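PDB 3ZPL: putative marr-family transcriptional repressor, which binds specific DNA sequences as a MarR-family transcriptional regulator, using a winged helix-turn-helix, and probably represses its target genes. Local coordinates for a contact of chain A with DNA. Coordinates in Å, arbitrary orientation; residue numbers count along the deposited sequence, not the author numbering.

A contact of chain A with DNA. Residues 86-87, 90-91, 104. With nucleotides of chain B; nucleotides of chain C.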
loop_
_atom_site.group_PDB
_atom_site.type_symbol
_atom_site.label_atom_id
_atom_site.label_comp_id
_atom_site.label_asym_id
_atom_site.label_seq_id
_atom_site.Cartn_x
_atom_site.Cartn_y
_atom_site.Cartn_z
ATOM N N ARG A 86 1.466 7.809 15.321
ATOM C CA ARG A 86 2.045 9.052 15.833
ATOM C C ARG A 86 3.558 9.106 15.651
ATOM O O ARG A 86 4.136 10.176 15.446
ATOM C CB ARG A 86 1.751 9.183 17.323
ATOM C CG ARG A 86 0.276 9.260 17.684
ATOM C CD ARG A 86 0.117 9.414 19.204
ATOM N NE ARG A 86 -0.475 8.215 19.793
ATOM C CZ ARG A 86 -0.249 7.791 21.035
ATOM N NH1 ARG A 86 0.577 8.446 21.865
ATOM N NH2 ARG A 86 -0.855 6.686 21.458
ATOM N N SER A 87 4.178 7.932 15.713
ATOM C CA SER A 87 5.626 7.780 15.649
ATOM C C SER A 87 6.080 8.116 14.268
ATOM O O SER A 87 6.937 8.990 14.061
ATOM C CB SER A 87 5.981 6.339 15.928
ATOM O OG SER A 87 6.920 6.285 16.956
ATOM N N SER A 90 5.618 11.832 13.698
ATOM C CA SER A 90 6.648 12.685 14.276
ATOM C C SER A 90 7.850 12.695 13.374
ATOM O O SER A 90 8.337 13.754 12.988
ATOM C CB SER A 90 7.075 12.210 15.650
ATOM O OG SER A 90 5.977 12.224 16.529
ATOM N N HIS A 91 8.308 11.514 12.987
ATOM C CA HIS A 91 9.454 11.421 12.092
ATOM C C HIS A 91 9.174 12.165 10.774
ATOM O O HIS A 91 10.018 12.921 10.315
ATOM C CB HIS A 91 9.838 9.958 11.809
ATOM C CG HIS A 91 10.519 9.279 12.958
ATOM N ND1 HIS A 91 11.611 9.826 13.602
ATOM C CD2 HIS A 91 10.271 8.101 13.569
ATOM C CE1 HIS A 91 12.007 9.009 14.559
ATOM N NE2 HIS A 91 11.208 7.955 14.561
ATOM N N ARG A 104 5.973 23.798 13.581
ATOM C CA ARG A 104 5.233 23.368 14.754
ATOM C C ARG A 104 4.993 24.505 15.734
ATOM O O ARG A 104 5.823 25.393 15.876
ATOM C CB ARG A 104 6.008 22.274 15.481
ATOM C CG ARG A 104 5.983 20.911 14.791
ATOM C CD ARG A 104 7.357 20.227 14.872
ATOM N NE ARG A 104 7.270 18.790 15.097
ATOM C CZ ARG A 104 8.320 17.993 15.268
ATOM N NH1 ARG A 104 9.553 18.493 15.230
ATOM N NH2 ARG A 104 8.140 16.682 15.459
ATOM P P DT B 6 5.764 15.675 18.089
ATOM O OP1 DT B 6 6.203 16.984 17.543
ATOM O OP2 DT B 6 5.154 14.688 17.172
ATOM O "O5'" DT B 6 6.996 14.982 18.819
ATOM C "C5'" DT B 6 7.669 15.644 19.889
ATOM C "C4'" DT B 6 8.766 14.756 20.427
ATOM O "O4'" DT B 6 8.223 13.516 20.935
ATOM C "C3'" DT B 6 9.828 14.371 19.397
ATOM O "O3'" DT B 6 11.075 14.884 19.872
ATOM C "C2'" DT B 6 9.745 12.855 19.316
ATOM C "C1'" DT B 6 9.122 12.471 20.648
ATOM N N1 DT B 6 8.351 11.211 20.638
ATOM C C2 DT B 6 8.822 10.127 21.346
ATOM O O2 DT B 6 9.850 10.155 22.005
ATOM N N3 DT B 6 8.035 9.003 21.265
ATOM C C4 DT B 6 6.857 8.861 20.554
ATOM O O4 DT B 6 6.269 7.786 20.557
ATOM C C5 DT B 6 6.433 10.032 19.822
ATOM C C7 DT B 6 5.170 9.972 19.022
ATOM C C6 DT B 6 7.188 11.133 19.905
ATOM P P DT B 7 12.399 14.635 19.057
ATOM O OP1 DT B 7 13.374 15.691 19.470
ATOM O OP2 DT B 7 12.021 14.456 17.630
ATOM O "O5'" DT B 7 12.889 13.226 19.618
ATOM C "C5'" DT B 7 13.403 13.084 20.958
ATOM C "C4'" DT B 7 13.995 11.703 21.128
ATOM O "O4'" DT B 7 12.945 10.722 21.080
ATOM C "C3'" DT B 7 15.004 11.310 20.049
ATOM O "O3'" DT B 7 16.293 11.223 20.654
ATOM C "C2'" DT B 7 14.486 9.995 19.477
ATOM C "C1'" DT B 7 13.405 9.549 20.445
ATOM N N1 DT B 7 12.231 8.915 19.818
ATOM C C2 DT B 7 11.835 7.664 20.240
ATOM O O2 DT B 7 12.435 7.024 21.084
ATOM N N3 DT B 7 10.709 7.182 19.623
ATOM C C4 DT B 7 9.942 7.822 18.666
ATOM O O4 DT B 7 8.948 7.270 18.212
ATOM C C5 DT B 7 10.394 9.146 18.299
ATOM C C7 DT B 7 9.628 9.915 17.271
ATOM C C6 DT B 7 11.498 9.622 18.889
ATOM P P DG B 8 17.584 11.082 19.742
ATOM O OP1 DG B 8 18.732 11.693 20.474
ATOM O OP2 DG B 8 17.241 11.534 18.359
ATOM O "O5'" DG B 8 17.792 9.501 19.684
ATOM C "C5'" DG B 8 17.667 8.701 20.880
ATOM C "C4'" DG B 8 17.930 7.247 20.567
ATOM O "O4'" DG B 8 16.698 6.611 20.152
ATOM C "C3'" DG B 8 18.943 6.983 19.452
ATOM O "O3'" DG B 8 19.759 5.893 19.885
ATOM C "C2'" DG B 8 18.066 6.723 18.239
ATOM C "C1'" DG B 8 16.832 6.075 18.847
ATOM N N9 DG B 8 15.582 6.323 18.135
ATOM C C8 DG B 8 15.252 7.419 17.376
ATOM N N7 DG B 8 14.044 7.358 16.888
ATOM C C5 DG B 8 13.544 6.150 17.361
ATOM C C6 DG B 8 12.288 5.526 17.144
ATOM O O6 DG B 8 11.329 5.935 16.479
ATOM N N1 DG B 8 12.207 4.302 17.795
ATOM C C2 DG B 8 13.204 3.743 18.552
ATOM N N2 DG B 8 12.930 2.551 19.103
ATOM N N3 DG B 8 14.381 4.312 18.759
ATOM C C4 DG B 8 14.483 5.502 18.134
ATOM P P DT C 14 4.916 1.615 9.742
ATOM O OP1 DT C 14 3.757 0.826 9.249
ATOM O OP2 DT C 14 4.679 2.959 10.352
ATOM O "O5'" DT C 14 5.711 0.762 10.827
ATOM C "C5'" DT C 14 6.359 -0.462 10.441
ATOM C "C4'" DT C 14 7.068 -1.067 11.627
ATOM O "O4'" DT C 14 8.234 -0.279 11.941
ATOM C "C3'" DT C 14 6.235 -1.136 12.910
ATOM O "O3'" DT C 14 6.304 -2.472 13.411
ATOM C "C2'" DT C 14 6.874 -0.115 13.838
ATOM C "C1'" DT C 14 8.300 -0.035 13.341
ATOM N N1 DT C 14 8.977 1.260 13.519
ATOM C C2 DT C 14 10.250 1.263 14.036
ATOM O O2 DT C 14 10.819 0.250 14.411
ATOM N N3 DT C 14 10.832 2.503 14.112
ATOM C C4 DT C 14 10.307 3.701 13.664
ATOM O O4 DT C 14 10.971 4.730 13.747
ATOM C C5 DT C 14 8.978 3.620 13.106
ATOM C C7 DT C 14 8.323 4.868 12.600
ATOM C C6 DT C 14 8.393 2.416 13.050
ATOM P P DC C 15 5.289 -2.953 14.538
ATOM O OP1 DC C 15 4.895 -4.353 14.227
ATOM O OP2 DC C 15 4.234 -1.914 14.713
ATOM O "O5'" DC C 15 6.186 -2.872 15.850
ATOM C "C5'" DC C 15 7.445 -3.556 15.904
ATOM C "C4'" DC C 15 8.236 -3.056 17.087
ATOM O "O4'" DC C 15 8.764 -1.756 16.778
ATOM C "C3'" DC C 15 7.415 -2.886 18.363
ATOM O "O3'" DC C 15 7.829 -3.846 19.339
ATOM C "C2'" DC C 15 7.696 -1.464 18.812
ATOM C "C1'" DC C 15 8.873 -1.027 17.968
ATOM N N1 DC C 15 8.863 0.393 17.616
ATOM C C2 DC C 15 10.010 1.151 17.846
ATOM O O2 DC C 15 10.992 0.603 18.380
ATOM N N3 DC C 15 10.008 2.468 17.521
ATOM C C4 DC C 15 8.920 3.017 16.971
ATOM N N4 DC C 15 8.958 4.315 16.656
ATOM C C5 DC C 15 7.741 2.260 16.720
ATOM C C6 DC C 15 7.756 0.966 17.054
ATOM P P DA C 16 7.092 -3.901 20.752
ATOM O OP1 DA C 16 6.980 -5.321 21.174
ATOM O OP2 DA C 16 5.876 -3.044 20.671
ATOM O "O5'" DA C 16 8.143 -3.185 21.714
ATOM C "C5'" DA C 16 9.534 -3.536 21.706
ATOM C "C4'" DA C 16 10.293 -2.463 22.442
ATOM O "O4'" DA C 16 10.148 -1.238 21.700
ATOM C "C3'" DA C 16 9.755 -2.176 23.848
ATOM O "O3'" DA C 16 10.843 -2.150 24.773
ATOM C "C2'" DA C 16 9.039 -0.843 23.698
ATOM C "C1'" DA C 16 9.832 -0.193 22.581
ATOM N N9 DA C 16 9.132 0.835 21.819
ATOM C C8 DA C 16 7.852 0.813 21.323
ATOM N N7 DA C 16 7.511 1.911 20.697
ATOM C C5 DA C 16 8.639 2.711 20.790
ATOM C C6 DA C 16 8.924 3.996 20.307
ATOM N N6 DA C 16 8.045 4.741 19.637
ATOM N N1 DA C 16 10.145 4.512 20.575
ATOM C C2 DA C 16 11.018 3.771 21.269
ATOM N N3 DA C 16 10.869 2.543 21.766
ATOM C C4 DA C 16 9.645 2.062 21.480
#
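Ser90 and Arg104 take hold of the phosphate of DT6 of chain B, the 5' end of this stretch, through different oxygens. The hydroxyl OG of Ser90, anti to its own carbonyl carbon (chi1 -61°), donates a hydrogen bond of 2.7 Å to OP2 of DT6. The same OG also donates to the carbonyl O of Arg86, one helical turn back, at 3.0 Å, so its one hydrogen is shared between, or alternates between, that carbonyl and the phosphate. Arg104, on strand 102-106 of the wing, bends at chi2 and chi3 to bring NH2 to 2.9 Å from OP1, a salt bridge but not a directed hydrogen bond, because the N-H is not aimed at that oxygen. Inward from the backbone, the DT6 methyl C7 packs on CB of Arg86 and CA of Ser87. At DT7 polar contacts to the base edges begin: OG of Ser87 sits 2.6 Å from O4 of the thymine, which can only accept, so the hydroxyl must be the donor. In turn N4 of DC15 in chain C donates a hydrogen bond to OG, 2.9 Å and bent (130° at H). Ser87 thus bridges two neighbouring base pairs, with one strand's acceptor and the other's donor. The DT7 methyl lies over one face of the His91 imidazole, toward its rim, and also meets CB of Ser90. At DG8, NE2 of His91 points its N-H almost straight at O6 (2.8 Å, 172° at H), with the acceptor in the ring plane; CD2 faces the methyl of DT14 in chain C at 3.9 Å. An alanine in place of His91 would probably leave the guanine O6 without its protein donor and strip the DT7 methyl of its flat support. Helix 86-98 is the recognition helix of the winged helix-turn-helix, here reading thymine methyls and Hoogsteen edges in the major groove, while the phosphate contacts are likely to keep it in place.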